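Catalase (Corynebacterium glutamicum, PDB 4B7H) catalyses the breakdown of hydrogen peroxide to water and oxygen at a haem group, and is held here in complex with its inhibitor nitric oxide and with NADPH. Local coordinates at residues T22-H25 against N26-V30; D49-L52 against I53-A57; D174-W177 against D178-R182; Q481-E485 against A486-R490. All blocks are in the same frame, centred on the assembly; numbering follows the deposited sequence.

Contact 1 of 4, residues T22-H25 against N26-V30; sequences TTRH and NGAPV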
# COMPACT_ATOMS: atom_id res chain seq x y z
N THR A 22 15.78 -25.47 6.38
CA THR A 22 15.07 -24.21 6.38
C THR A 22 13.97 -24.19 7.46
O THR A 22 13.56 -25.24 7.99
CB THR A 22 14.45 -23.95 4.99
OG1 THR A 22 13.77 -25.13 4.55
CG2 THR A 22 15.55 -23.57 3.99
N THR A 23 13.51 -22.98 7.78
CA THR A 23 12.42 -22.79 8.72
C THR A 23 11.36 -21.93 8.07
O THR A 23 11.67 -21.13 7.17
CB THR A 23 12.85 -22.09 10.03
OG1 THR A 23 13.19 -20.72 9.76
CG2 THR A 23 14.05 -22.79 10.67
N ARG A 24 10.12 -22.08 8.52
CA ARG A 24 9.09 -21.10 8.18
C ARG A 24 9.40 -19.77 8.85
O ARG A 24 10.34 -19.66 9.64
CB ARG A 24 7.70 -21.60 8.59
CG ARG A 24 7.29 -22.87 7.86
CD ARG A 24 5.77 -23.04 7.80
NE ARG A 24 5.10 -22.58 9.01
CZ ARG A 24 4.86 -23.32 10.08
NH1 ARG A 24 5.26 -24.59 10.12
NH2 ARG A 24 4.23 -22.79 11.12
N HIS A 25 8.61 -18.76 8.56
CA HIS A 25 8.89 -17.43 9.08
C HIS A 25 8.56 -17.27 10.57
O HIS A 25 8.96 -16.29 11.18
CB HIS A 25 8.24 -16.36 8.21
CG HIS A 25 8.73 -16.38 6.80
ND1 HIS A 25 8.11 -15.69 5.77
CD2 HIS A 25 9.80 -17.01 6.24
CE1 HIS A 25 8.78 -15.89 4.65
NE2 HIS A 25 9.81 -16.68 4.91
N ASN A 26 7.86 -18.25 11.14
CA ASN A 26 7.68 -18.31 12.60
C ASN A 26 8.83 -19.06 13.27
O ASN A 26 8.88 -19.15 14.49
CB ASN A 26 6.35 -18.96 12.98
CG ASN A 26 6.36 -20.47 12.83
OD1 ASN A 26 6.99 -21.01 11.92
ND2 ASN A 26 5.67 -21.17 13.74
N GLY A 27 9.75 -19.60 12.49
CA GLY A 27 10.88 -20.34 13.04
C GLY A 27 10.73 -21.85 13.12
O GLY A 27 11.69 -22.53 13.48
N ALA A 28 9.55 -22.38 12.78
CA ALA A 28 9.35 -23.84 12.81
C ALA A 28 9.99 -24.51 11.60
O ALA A 28 10.07 -23.91 10.53
CB ALA A 28 7.87 -24.17 12.88
N PRO A 29 10.47 -25.75 11.76
CA PRO A 29 11.15 -26.43 10.65
C PRO A 29 10.27 -26.65 9.42
O PRO A 29 9.08 -26.98 9.54
CB PRO A 29 11.54 -27.79 11.25
CG PRO A 29 11.62 -27.55 12.73
CD PRO A 29 10.54 -26.52 13.02
N VAL A 30 10.86 -26.47 8.24
CA VAL A 30 10.18 -26.73 6.97
C VAL A 30 10.31 -28.20 6.62
O VAL A 30 11.42 -28.71 6.58
CB VAL A 30 10.81 -25.92 5.82
CG1 VAL A 30 10.32 -26.42 4.46
CG2 VAL A 30 10.52 -24.45 5.97
O HOH W 1 5.35 -19.37 9.54
O HOH W 2 6.57 -26.06 8.58
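N26 OD1 sits over one face of the R24 guanidinium, 3.2 Å above its plane and displaced toward the rim, with the amide and guanidinium planes only 23° apart. The methyl of A28 approaches the same group obliquely, 3.8 Å from CB to R24 NH1. A type I beta turn from R24 to G27 brings these groups together, and within it N26 forms an Asx turn: its OD1 accepts from A28 N (3.0 Å) above the amide plane. The N26 side chain gets there with CG wedged between its own backbone N and carbonyl carbon (chi1 76°), while ND2 bonds to N136 O of the second subunit. Beyond the turn its two arms run back alongside each other, joined by a single beta bridge at T23 and P29, with R24 N donating to A28 O (2.7 Å) and V30 N to T22 O (3.0 Å). A water accepting from both R24 NE and N26 N ties the arginine side chain to the backbone of the turn. This is part of the N-terminal arm of the catalase fold, and H25 NE2 bonds to T378 of the second subunit. R24 O takes two donors from opposite faces of its plane, G27 N at 2.9 Å and T23 OG1 at 3.0 Å.

Contact 2 of 4, residues D49-L52 against I53-A57; sequences DIHL and IEKLA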
# COMPACT_ATOMS: atom_id res chain seq x y z
N ASP A 49 -1.22 -26.51 3.54
CA ASP A 49 0.23 -26.61 3.39
C ASP A 49 0.75 -25.21 3.73
O ASP A 49 0.82 -24.33 2.86
CB ASP A 49 0.65 -27.07 1.99
CG ASP A 49 2.12 -27.39 1.92
OD1 ASP A 49 2.90 -26.73 2.65
OD2 ASP A 49 2.52 -28.31 1.16
N ILE A 50 1.08 -25.00 5.00
CA ILE A 50 1.37 -23.66 5.49
C ILE A 50 2.60 -23.08 4.80
O ILE A 50 2.61 -21.93 4.37
CB ILE A 50 1.53 -23.64 7.03
CG1 ILE A 50 0.26 -24.18 7.70
CG2 ILE A 50 1.84 -22.22 7.53
CD1 ILE A 50 0.41 -24.46 9.19
N HIS A 51 3.64 -23.90 4.69
CA HIS A 51 4.85 -23.46 4.02
C HIS A 51 4.62 -23.13 2.55
O HIS A 51 5.12 -22.12 2.05
CB HIS A 51 5.98 -24.48 4.18
CG HIS A 51 7.24 -24.08 3.49
ND1 HIS A 51 7.89 -22.89 3.78
CD2 HIS A 51 7.97 -24.69 2.53
CE1 HIS A 51 8.97 -22.79 3.02
NE2 HIS A 51 9.04 -23.87 2.25
N LEU A 52 3.86 -23.95 1.84
CA LEU A 52 3.57 -23.66 0.43
C LEU A 52 2.96 -22.27 0.26
O LEU A 52 3.41 -21.47 -0.57
CB LEU A 52 2.62 -24.70 -0.17
CG LEU A 52 2.15 -24.41 -1.60
CD1 LEU A 52 3.30 -24.56 -2.58
CD2 LEU A 52 0.98 -25.33 -1.96
N ILE A 53 1.94 -21.98 1.05
CA ILE A 53 1.24 -20.72 0.92
C ILE A 53 2.15 -19.55 1.34
O ILE A 53 2.17 -18.51 0.69
CB ILE A 53 -0.10 -20.71 1.68
CG1 ILE A 53 -1.01 -21.83 1.17
CG2 ILE A 53 -0.77 -19.34 1.57
CD1 ILE A 53 -1.23 -21.82 -0.32
N GLU A 54 2.94 -19.74 2.39
CA GLU A 54 3.82 -18.68 2.87
C GLU A 54 4.90 -18.37 1.82
O GLU A 54 5.22 -17.20 1.54
CB GLU A 54 4.45 -19.09 4.19
CG GLU A 54 5.33 -18.05 4.84
CD GLU A 54 5.70 -18.45 6.25
OE1 GLU A 54 4.88 -18.24 7.16
OE2 GLU A 54 6.81 -18.99 6.44
N LYS A 55 5.45 -19.42 1.22
CA LYS A 55 6.48 -19.31 0.19
C LYS A 55 5.94 -18.61 -1.06
O LYS A 55 6.57 -17.68 -1.58
CB LYS A 55 6.99 -20.72 -0.15
CG LYS A 55 8.19 -20.77 -1.09
CD LYS A 55 8.76 -22.19 -1.14
CE LYS A 55 9.97 -22.31 -2.06
NZ LYS A 55 10.46 -23.73 -2.08
N LEU A 56 4.77 -19.03 -1.53
CA LEU A 56 4.16 -18.41 -2.70
C LEU A 56 3.75 -16.98 -2.43
O LEU A 56 3.94 -16.11 -3.28
CB LEU A 56 2.94 -19.22 -3.17
CG LEU A 56 3.20 -20.60 -3.78
CD1 LEU A 56 1.88 -21.29 -4.06
CD2 LEU A 56 4.04 -20.50 -5.04
N ALA A 57 3.17 -16.74 -1.25
CA ALA A 57 2.63 -15.41 -0.93
C ALA A 57 3.72 -14.37 -0.75
O ALA A 57 3.55 -13.22 -1.15
CB ALA A 57 1.73 -15.47 0.30
O HOH W 3 8.24 -20.28 4.61
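H51 turns one face of its imidazole toward K55, whose CB stands 4.3 Å above the ring plane, offset to the rim. CG of H51 is anti to the backbone N (chi1 179°), which swings the ring forward along the helix until NE2 is 3.8 Å from K55 CD. The lysine is extended through all its torsions, so NZ is carried beyond the ring; NE2 and NZ share a partner in E33 OE1. At the ring edge, in the ring plane, a water lies 2.8 Å from ND1 and donates to E54 OE2, linking two side chains three residues apart. That same carboxylate oxygen also takes the backbone N of H25.

The apolar face is built from L52 and L56, one turn apart, which lie side by side and point the same way, 3.9 Å from CD1 to CD1. CG of L52 is anti to its backbone N (174°) and leads on along the helix, while CG of L56 lies beside its own N (-68°) and leans back, so the two branches meet. At the start of the helix D49 is the N-cap: OD1 accepts from L52 N at 3.1 Å, met from above the carboxylate plane, while OD2 bonds to A37 N. Backbone bonds such as K55 N to H51 O (2.8 Å) continue the helix.

L56 touches a bound haem. K55 NZ makes a salt bridge to D157, on helix 155-162 of the third subunit. E54 OE1 makes one to R365 of the second subunit and packs on R357, on helix 343-359 there, so that helix 50-59 lies among helices of other subunits, about 38 Å, centre to centre, from the middle of its own chain.

Contact 3 of 4, residues D174-W177 against D178-R182; sequences DMQW and DFWTR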
# COMPACT_ATOMS: atom_id res chain seq x y z
N ASP A 174 9.62 11.36 -31.84
CA ASP A 174 8.87 12.58 -32.12
C ASP A 174 8.50 13.28 -30.82
O ASP A 174 8.64 14.50 -30.69
CB ASP A 174 7.60 12.32 -32.93
CG ASP A 174 6.94 13.60 -33.37
OD1 ASP A 174 7.42 14.18 -34.36
OD2 ASP A 174 5.99 14.07 -32.71
N MET A 175 8.02 12.50 -29.85
CA MET A 175 7.67 13.06 -28.55
C MET A 175 8.87 13.72 -27.87
O MET A 175 8.76 14.81 -27.30
CB MET A 175 7.05 11.98 -27.67
CG MET A 175 6.96 12.37 -26.20
SD MET A 175 5.87 11.33 -25.19
CE MET A 175 6.73 9.76 -25.25
N GLN A 176 10.03 13.07 -27.91
CA GLN A 176 11.21 13.62 -27.25
C GLN A 176 11.60 14.97 -27.84
O GLN A 176 11.88 15.93 -27.11
CB GLN A 176 12.39 12.66 -27.34
CG GLN A 176 12.11 11.36 -26.61
CD GLN A 176 13.36 10.53 -26.32
OE1 GLN A 176 14.50 11.00 -26.48
NE2 GLN A 176 13.15 9.30 -25.87
N TRP A 177 11.62 15.04 -29.17
CA TRP A 177 12.03 16.27 -29.85
C TRP A 177 10.94 17.33 -29.86
O TRP A 177 11.24 18.53 -29.85
CB TRP A 177 12.52 15.96 -31.26
CG TRP A 177 13.83 15.25 -31.25
CD1 TRP A 177 14.05 13.91 -31.45
CD2 TRP A 177 15.11 15.83 -30.97
NE1 TRP A 177 15.40 13.64 -31.33
CE2 TRP A 177 16.06 14.80 -31.04
CE3 TRP A 177 15.53 17.13 -30.69
CZ2 TRP A 177 17.42 15.03 -30.82
CZ3 TRP A 177 16.88 17.36 -30.47
CH2 TRP A 177 17.81 16.31 -30.55
N ASP A 178 9.67 16.91 -29.89
CA ASP A 178 8.58 17.88 -29.79
C ASP A 178 8.70 18.61 -28.46
O ASP A 178 8.64 19.85 -28.41
CB ASP A 178 7.22 17.18 -29.89
CG ASP A 178 6.06 18.15 -29.99
OD1 ASP A 178 6.20 19.17 -30.71
OD2 ASP A 178 5.01 17.90 -29.36
N PHE A 179 8.93 17.87 -27.37
CA PHE A 179 9.08 18.51 -26.07
C PHE A 179 10.33 19.40 -26.04
O PHE A 179 10.24 20.57 -25.66
CB PHE A 179 9.14 17.52 -24.91
CG PHE A 179 9.36 18.20 -23.58
CD1 PHE A 179 8.29 18.81 -22.92
CD2 PHE A 179 10.63 18.30 -23.03
CE1 PHE A 179 8.48 19.48 -21.72
CE2 PHE A 179 10.83 18.98 -21.82
CZ PHE A 179 9.74 19.56 -21.17
N TRP A 180 11.47 18.85 -26.43
CA TRP A 180 12.72 19.60 -26.35
C TRP A 180 12.68 20.91 -27.15
O TRP A 180 13.11 21.95 -26.65
CB TRP A 180 13.90 18.76 -26.81
CG TRP A 180 14.48 17.83 -25.77
CD1 TRP A 180 14.53 18.02 -24.41
CD2 TRP A 180 15.14 16.58 -26.02
NE1 TRP A 180 15.17 16.96 -23.80
CE2 TRP A 180 15.55 16.06 -24.77
CE3 TRP A 180 15.42 15.85 -27.18
CZ2 TRP A 180 16.24 14.85 -24.65
CZ3 TRP A 180 16.09 14.64 -27.06
CH2 TRP A 180 16.49 14.15 -25.81
N THR A 181 12.16 20.87 -28.37
CA THR A 181 12.10 22.09 -29.18
C THR A 181 11.06 23.09 -28.68
O THR A 181 11.18 24.29 -28.93
CB THR A 181 11.85 21.81 -30.68
OG1 THR A 181 10.57 21.20 -30.86
CG2 THR A 181 12.94 20.92 -31.25
N ARG A 182 10.02 22.61 -28.00
CA ARG A 182 9.02 23.51 -27.44
C ARG A 182 9.43 24.01 -26.06
O ARG A 182 8.82 24.94 -25.52
CB ARG A 182 7.64 22.85 -27.43
CG ARG A 182 7.08 22.63 -28.84
CD ARG A 182 5.71 21.96 -28.86
NE ARG A 182 5.29 21.77 -30.24
CZ ARG A 182 4.72 22.72 -30.97
NH1 ARG A 182 4.46 23.92 -30.44
NH2 ARG A 182 4.40 22.48 -32.24
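W180 drives the edge of its indole into the face of W177, a T-shaped stack on helix 173-182 with six-membered ring centroids 4.9 Å apart and planes at 74°. The point of contact is W180 CE3, 3.7 Å from W177 CE3 and off-centre over that ring. One face of the W180 indole is met by the backbone O of Q176, 3.1 Å above it and toward the rim. Both indoles are buried: W177 meets W495 and bonds through NE1 to A479 O, and W180 lies nearly flat against F148.

Q176 and R182, by contrast, are partly exposed. The Q176 side chain runs beside W180 with the amide plane turned 86° to the ring, its OE1 3.8 Å from W180 CH2.

Further along, T181 binds back to W177 O twice, through its N (2.9 Å) and its OG1, which reach the oxygen from opposite faces. Chi1 of T181, 64°, tucks OG1 between the backbone N and the carbonyl carbon and turns it back along the helix, and R490 NE bonds to the same hydroxyl. D174 OD1 bonds to T487 OG1 of the same chain, while OD2 forms a salt bridge with R401 of the fourth subunit, whose Y397 OH bonds D178 OD2. The other oxygen, D178 OD1, is met on its syn side in a salt bridge by R182 NE at 2.8 Å, tilted out of the carboxylate plane though almost in that of the guanidinium.

Contact 4 of 4, residues Q481-E485 against A486-R490; sequences QGISE and ATEPR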
# COMPACT_ATOMS: atom_id res chain seq x y z
N GLN A 481 15.95 10.16 -35.96
CA GLN A 481 15.27 9.20 -36.82
C GLN A 481 13.93 8.80 -36.21
O GLN A 481 13.85 8.36 -35.06
CB GLN A 481 16.14 7.97 -37.10
CG GLN A 481 17.49 8.29 -37.74
CD GLN A 481 17.39 9.14 -39.00
OE1 GLN A 481 18.20 10.04 -39.21
NE2 GLN A 481 16.40 8.85 -39.85
N GLY A 482 12.86 9.00 -36.98
CA GLY A 482 11.53 8.68 -36.50
C GLY A 482 10.66 9.88 -36.17
O GLY A 482 9.45 9.73 -35.98
N ILE A 483 11.24 11.07 -36.12
CA ILE A 483 10.41 12.26 -35.92
C ILE A 483 9.49 12.50 -37.10
O ILE A 483 9.76 12.07 -38.23
CB ILE A 483 11.24 13.53 -35.62
CG1 ILE A 483 12.13 13.91 -36.81
CG2 ILE A 483 12.03 13.35 -34.31
CD1 ILE A 483 12.95 15.18 -36.59
N SER A 484 8.38 13.17 -36.84
CA SER A 484 7.40 13.48 -37.88
C SER A 484 7.87 14.63 -38.75
O SER A 484 8.81 15.35 -38.39
CB SER A 484 6.06 13.86 -37.24
OG SER A 484 6.14 15.15 -36.64
N GLU A 485 7.22 14.80 -39.89
CA GLU A 485 7.53 15.93 -40.77
C GLU A 485 7.28 17.27 -40.08
O GLU A 485 7.99 18.24 -40.33
CB GLU A 485 6.72 15.86 -42.06
CG GLU A 485 7.09 14.71 -42.95
CD GLU A 485 6.27 14.69 -44.22
OE1 GLU A 485 5.22 15.37 -44.25
OE2 GLU A 485 6.67 14.01 -45.18
N ALA A 486 6.28 17.32 -39.21
CA ALA A 486 5.98 18.55 -38.47
C ALA A 486 7.14 18.93 -37.54
O ALA A 486 7.43 20.11 -37.33
CB ALA A 486 4.70 18.39 -37.66
N THR A 487 7.78 17.92 -36.97
CA THR A 487 8.83 18.15 -36.00
C THR A 487 10.18 18.51 -36.64
O THR A 487 10.99 19.21 -36.03
CB THR A 487 8.94 16.92 -35.08
OG1 THR A 487 7.69 16.78 -34.39
CG2 THR A 487 10.05 17.06 -34.05
N GLU A 488 10.42 18.03 -37.86
CA GLU A 488 11.69 18.30 -38.54
C GLU A 488 12.16 19.76 -38.51
O GLU A 488 13.26 20.04 -38.00
CB GLU A 488 11.70 17.72 -39.96
CG GLU A 488 11.76 16.20 -39.99
CD GLU A 488 11.53 15.62 -41.37
OE1 GLU A 488 11.07 16.34 -42.28
OE2 GLU A 488 11.81 14.42 -41.56
N PRO A 489 11.34 20.71 -39.02
CA PRO A 489 11.80 22.11 -39.00
C PRO A 489 12.00 22.67 -37.59
O PRO A 489 12.88 23.52 -37.42
CB PRO A 489 10.68 22.86 -39.73
CG PRO A 489 9.48 21.99 -39.60
CD PRO A 489 10.01 20.59 -39.66
N ARG A 490 11.23 22.21 -36.61
CA ARG A 490 11.48 22.64 -35.23
C ARG A 490 12.88 22.23 -34.78
O ARG A 490 13.59 23.01 -34.15
CB ARG A 490 10.43 22.08 -34.26
CG ARG A 490 9.03 22.62 -34.49
CD ARG A 490 8.16 22.41 -33.26
NE ARG A 490 8.69 23.17 -32.13
CZ ARG A 490 8.40 24.44 -31.88
NH1 ARG A 490 7.56 25.10 -32.67
NH2 ARG A 490 8.94 25.05 -30.84
O HOH W 4 9.76 12.63 -40.93
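S484 caps the turn that leads into helix 487-498, and its bonds to T487 and E488 form the polar part of the contact. OG accepts from T487 N (3.2 Å), placed for this by a first torsion of 73° that folds the hydroxyl in between its own backbone N and carbonyl carbon. S484 O takes E488 N at 3.2 Å and, more weakly, T487 N. Both hydroxyls, S484 OG and T487 OG1, also bond to D174 OD1 on helix 173-182.

Apolar packing comes from I483, whose CD1 meets CG of E488 at 3.7 Å and whose CB lies 4.0 Å from T487 CG2.

The backbone feels a proline effect: P489, with no N-H to give, sets its CD 3.2 Å from E485 O where a helix would otherwise have a donor.

Water and charge complete the contact. One water donates to I483 O and to E488 OE2, each at 2.8 Å, and the same carboxylate oxygen pairs with K514 NZ and Y510 OH on helix 500-514. E485 OE2, 5.8 Å from E488 OE1, is a like charge that does not touch it. With a lysine, a tyrosine hydroxyl and a water all gripping OE2, E488 is probably kept ionised and fixes the first turn against the last helix of the chain.

How the contacts relate
Contacts 1 and 2 form one unit in the N-terminal arm, touching where H25 N meets E54 OE2 and V30 packs on H51; contacts 3 and 4 form another, joined through D174 and by I483 against W177. The two units lie about 49 to 61 Å apart between contact centres. The first three contacts are largely buried, whereas contact 4 is partly open, with E485, A486 and P489 exposed. Contact 1 is a turn governed by backbone bonds, contact 2 a capped helix with a polar and an apolar face, contact 3 an aromatic helix core, and contact 4 a hydroxyl-capped helix start. Both 1 and 2 meet the second subunit, contact 2 also the third and fourth; contacts 3 and 4 meet the fourth.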